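Local coordinates for hypothetical protein XCC3642 (Xanthomonas campestris pv. campestris, PDB 2E12) that is of unknown function but adopts a novel variant of the Sm-like fold, which may hint at a role in RNA binding, at residues Thr10-Ala13 and Gln14-Thr17; Leu18-Trp21 and Val22-Asp26. All blocks are in the same frame, centred on the assembly; numbering follows the deposited sequence.

Contact 1 of 2, residues Thr10-Ala13 and Gln14-Thr17; sequences TEQA and QIAT
Ile15 lies alongside Gln12, both side chains pointing the same way, and its terminal methyl CD1 comes 3.3 Å from the amide nitrogen NE2 of Gln12. These residues form the first turn of helix 12-23, the N-terminal helix of the Sm-like fold, with Glu11 as its N-cap. The methyl gets there because Ile15 is extended beyond CG1 (chi2 -180°), while the bend of Gln12 at chi2 brings NE2 alongside it. A long glutamine suits this place: its amide end lies beside the Ile15 methyl, and OE1 also accepts a weak hydrogen bond from the second subunit, against which Ala16, small enough for close approach, also packs. Glu11 O takes the N-H of Ile15 at 3.1 Å, in the carbonyl plane, and a weaker, bent bond from Gln14 N. Gln14 bends at chi2 and crosses Glu11, its NE2 3.6 Å from Glu11 CB and its OE1 turned toward Ala13 CB. Ala16 N bonds to Gln12 O in the regular helical pattern. At the next step Thr17 N donates to Ala13 O at 3.2 Å, and the methyl CG2 of Thr17 sits 3.0 Å from that same oxygen.

Contact 2 of 2, residues Leu18-Trp21 and Val22-Asp26; sequences LEHW and VKLLD
Leu24 sets its CG over one face of the His20 imidazole in a CH-pi contact, 4.2 Å from the ring centroid and 22° off the ring normal, displaced toward the rim. The branch that reaches furthest in is CD1, 3.3 Å from His20 NE2. His20 comes under it because its CG stands anti to the backbone N (chi1 -179°), which swings the ring along the helix toward the residue four places on.

Apolar contact continues on the Trp21 indole, where the same Leu24 CD1 lies at the ring edge, near its plane, 3.9 Å from CZ3, so one methyl serves two aromatic rings. Leu25 instead packs its CG 3.2 Å from Trp21 O, with CD1 only loosely near Trp21 CB, and the Val22 methyl CG2 rests 3.5 Å from the carbonyl oxygen Leu18 O. Here helix 12-23 packs on the beta strands of the Sm-like fold: Trp21, Leu24 and Leu25 touch Val89 of strand 86-91, while Leu18 and Val22 meet Ile51 of strand 44-55. Bulky apolar residues suit this inner side.

Glu19, His20 and Lys23 turn their polar ends to the second subunit, whereas Asp26 pairs with Arg48 of its own chain. Glu19 forms a salt bridge with Lys23 of the second subunit, and His20 hydrogen-bonds through NE2 to Gln12 and through ND1 to Glu19 of that subunit; such an acidic partner would probably favour a protonated imidazole.

The backbone bonds between 18-21 and 22-26 are weak as the helix runs out. Glu19 O receives Lys23 N at 3.4 Å and, more bent, Val22 N. Leu24 N divides its hydrogen between His20 O and Trp21 O, the latter at 3.1 Å with an N-H...O angle of 130°. Beyond them Leu25 N donates to Val22 O at 2.9 Å.

Contacts 1 and 2 are the start and end of one helix, 12-23, with the residues flanking it, and their centres are 13 Å apart. Contact 1 is a surface contact, and its chemistry is that of a helix start: main-chain bonds, long polar side chains and small alanines. Contact 2 is partly buried, and there aromatic rings and branched aliphatic chains predominate, since that end of the helix lies against strands 44-55 and 86-91. Backbone bonding differs as well: the bonds joining 10-13 to 14-17 are mostly regular helical ones, those joining 18-21 to 22-26 weak. Both contacts reach the second subunit and complement each other across the interface between the two copies.

Contact 1 of 2, residues Thr10-Ala13 and Gln14-Thr17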
loop_
_atom_site.group_PDB
_atom_site.type_symbol
_atom_site.label_atom_id
_atom_site.label_comp_id
_atom_site.label_asym_id
_atom_site.label_seq_id
_atom_site.Cartn_x
_atom_site.Cartn_y
_atom_site.Cartn_z
ATOM N N THR A 10 4.067 4.803 12.342
ATOM C CA THR A 10 5.031 5.627 11.608
ATOM C C THR A 10 5.903 4.858 10.611
ATOM O O THR A 10 6.667 5.461 9.858
ATOM C CB THR A 10 5.983 6.365 12.579
ATOM O OG1 THR A 10 6.791 5.412 13.280
ATOM C CG2 THR A 10 5.189 7.174 13.593
ATOM N N GLU A 11 5.795 3.536 10.606
ATOM C CA GLU A 11 6.604 2.715 9.701
ATOM C C GLU A 11 5.940 2.606 8.322
ATOM O O GLU A 11 4.752 2.298 8.218
ATOM C CB GLU A 11 6.805 1.322 10.305
ATOM C CG GLU A 11 7.948 0.523 9.686
ATOM C CD GLU A 11 9.315 1.092 10.038
ATOM O OE1 GLU A 11 9.539 1.411 11.227
ATOM O OE2 GLU A 11 10.167 1.206 9.131
ATOM N N GLN A 12 6.718 2.856 7.270
ATOM C CA GLN A 12 6.211 2.824 5.902
ATOM C C GLN A 12 5.468 1.558 5.480
ATOM O O GLN A 12 4.638 1.603 4.569
ATOM C CB GLN A 12 7.343 3.127 4.914
ATOM C CG GLN A 12 7.884 4.545 5.069
ATOM C CD GLN A 12 6.767 5.572 5.204
ATOM O OE1 GLN A 12 6.034 5.844 4.248
ATOM N NE2 GLN A 12 6.625 6.136 6.400
ATOM N N ALA A 13 5.749 0.436 6.138
ATOM C CA ALA A 13 5.070 -0.810 5.811
ATOM C C ALA A 13 3.630 -0.789 6.316
ATOM O O ALA A 13 2.731 -1.311 5.659
ATOM C CB ALA A 13 5.810 -1.991 6.410
ATOM N N GLN A 14 3.420 -0.195 7.491
ATOM C CA GLN A 14 2.092 -0.101 8.083
ATOM C C GLN A 14 1.285 0.995 7.408
ATOM O O GLN A 14 0.065 0.906 7.323
ATOM C CB GLN A 14 2.171 0.179 9.591
ATOM C CG GLN A 14 2.452 -1.032 10.469
ATOM C CD GLN A 14 3.700 -1.790 10.053
ATOM O OE1 GLN A 14 3.694 -2.521 9.062
ATOM N NE2 GLN A 14 4.780 -1.612 10.807
ATOM N N ILE A 15 1.963 2.037 6.939
ATOM C CA ILE A 15 1.266 3.110 6.259
ATOM C C ILE A 15 0.829 2.575 4.899
ATOM O O ILE A 15 -0.265 2.901 4.411
ATOM C CB ILE A 15 2.164 4.340 6.066
ATOM C CG1 ILE A 15 2.591 4.895 7.427
ATOM C CG2 ILE A 15 1.401 5.417 5.322
ATOM C CD1 ILE A 15 3.476 6.105 7.328
ATOM N N ALA A 16 1.677 1.746 4.287
ATOM C CA ALA A 16 1.354 1.148 2.987
ATOM C C ALA A 16 0.112 0.265 3.123
ATOM O O ALA A 16 -0.759 0.261 2.252
ATOM C CB ALA A 16 2.535 0.320 2.473
ATOM N N THR A 17 0.037 -0.479 4.222
ATOM C CA THR A 17 -1.109 -1.342 4.480
ATOM C C THR A 17 -2.353 -0.471 4.687
ATOM O O THR A 17 -3.376 -0.680 4.036
ATOM C CB THR A 17 -0.886 -2.224 5.737
ATOM O OG1 THR A 17 -0.654 -1.390 6.875
ATOM C CG2 THR A 17 0.325 -3.118 5.549
#

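Contact 2 of 2, residues Leu18-Trp21 and Val22-Asp26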
loop_
_atom_site.group_PDB
_atom_site.type_symbol
_atom_site.label_atom_id
_atom_site.label_comp_id
_atom_site.label_asym_id
_atom_site.label_seq_id
_atom_site.Cartn_x
_atom_site.Cartn_y
_atom_site.Cartn_z
ATOM N N LEU A 18 -2.249 0.518 5.573
ATOM C CA LEU A 18 -3.365 1.415 5.850
ATOM C C LEU A 18 -3.935 2.073 4.597
ATOM O O LEU A 18 -5.149 2.246 4.482
ATOM C CB LEU A 18 -2.939 2.501 6.848
ATOM C CG LEU A 18 -2.697 2.051 8.293
ATOM C CD1 LEU A 18 -2.056 3.176 9.094
ATOM C CD2 LEU A 18 -4.020 1.637 8.921
ATOM N N GLU A 19 -3.065 2.437 3.657
ATOM C CA GLU A 19 -3.512 3.091 2.429
ATOM C C GLU A 19 -4.196 2.150 1.446
ATOM O O GLU A 19 -5.141 2.544 0.763
ATOM C CB GLU A 19 -2.329 3.809 1.754
ATOM C CG GLU A 19 -1.872 5.047 2.523
ATOM C CD GLU A 19 -0.621 5.688 1.946
ATOM O OE1 GLU A 19 0.413 4.995 1.841
ATOM O OE2 GLU A 19 -0.666 6.890 1.607
ATOM N N HIS A 20 -3.726 0.905 1.375
ATOM C CA HIS A 20 -4.331 -0.072 0.470
ATOM C C HIS A 20 -5.775 -0.379 0.893
ATOM O O HIS A 20 -6.632 -0.595 0.049
ATOM C CB HIS A 20 -3.511 -1.369 0.451
ATOM C CG HIS A 20 -4.055 -2.415 -0.472
ATOM N ND1 HIS A 20 -4.150 -2.229 -1.834
ATOM C CD2 HIS A 20 -4.539 -3.655 -0.226
ATOM C CE1 HIS A 20 -4.672 -3.310 -2.388
ATOM N NE2 HIS A 20 -4.917 -4.190 -1.433
ATOM N N TRP A 21 -6.033 -0.382 2.202
ATOM C CA TRP A 21 -7.371 -0.661 2.729
ATOM C C TRP A 21 -8.384 0.374 2.265
ATOM O O TRP A 21 -9.537 0.044 1.978
ATOM C CB TRP A 21 -7.357 -0.687 4.264
ATOM C CG TRP A 21 -6.664 -1.881 4.879
ATOM C CD1 TRP A 21 -6.127 -1.954 6.134
ATOM C CD2 TRP A 21 -6.456 -3.169 4.280
ATOM N NE1 TRP A 21 -5.598 -3.201 6.352
ATOM C CE2 TRP A 21 -5.786 -3.968 5.232
ATOM C CE3 TRP A 21 -6.771 -3.726 3.032
ATOM C CZ2 TRP A 21 -5.423 -5.294 4.977
ATOM C CZ3 TRP A 21 -6.409 -5.044 2.778
ATOM C CH2 TRP A 21 -5.742 -5.813 3.748
ATOM N N VAL A 22 -7.957 1.632 2.210
ATOM C CA VAL A 22 -8.840 2.704 1.765
ATOM C C VAL A 22 -9.269 2.429 0.321
ATOM O O VAL A 22 -10.434 2.549 -0.021
ATOM C CB VAL A 22 -8.130 4.081 1.860
ATOM C CG1 VAL A 22 -9.049 5.198 1.370
ATOM C CG2 VAL A 22 -7.710 4.339 3.307
ATOM N N LYS A 23 -8.304 2.041 -0.506
ATOM C CA LYS A 23 -8.544 1.719 -1.907
ATOM C C LYS A 23 -9.597 0.622 -2.058
ATOM O O LYS A 23 -10.314 0.567 -3.056
ATOM C CB LYS A 23 -7.237 1.259 -2.562
ATOM C CG LYS A 23 -6.230 2.367 -2.830
ATOM C CD LYS A 23 -6.623 3.182 -4.051
ATOM C CE LYS A 23 -6.904 2.259 -5.230
ATOM N NZ LYS A 23 -5.854 1.208 -5.354
ATOM N N LEU A 24 -9.678 -0.256 -1.065
ATOM C CA LEU A 24 -10.637 -1.347 -1.094
ATOM C C LEU A 24 -11.906 -1.038 -0.295
ATOM O O LEU A 24 -12.823 -1.850 -0.246
ATOM C CB LEU A 24 -9.983 -2.618 -0.557
ATOM C CG LEU A 24 -8.699 -3.046 -1.275
ATOM C CD1 LEU A 24 -8.138 -4.291 -0.595
ATOM C CD2 LEU A 24 -8.980 -3.315 -2.746
ATOM N N LEU A 25 -11.962 0.133 0.329
ATOM C CA LEU A 25 -13.130 0.510 1.122
ATOM C C LEU A 25 -13.761 1.801 0.621
ATOM O O LEU A 25 -13.973 2.740 1.395
ATOM C CB LEU A 25 -12.741 0.686 2.596
ATOM C CG LEU A 25 -12.387 -0.571 3.395
ATOM C CD1 LEU A 25 -11.744 -0.191 4.720
ATOM C CD2 LEU A 25 -13.643 -1.389 3.624
ATOM N N ASP A 26 -14.069 1.851 -0.668
ATOM C CA ASP A 26 -14.663 3.052 -1.223
ATOM C C ASP A 26 -16.051 3.334 -0.624
ATOM O O ASP A 26 -16.779 2.420 -0.225
ATOM C CB ASP A 26 -14.753 2.946 -2.748
ATOM C CG ASP A 26 -15.075 4.275 -3.398
ATOM O OD1 ASP A 26 -15.462 4.276 -4.590
ATOM O OD2 ASP A 26 -14.936 5.329 -2.724
#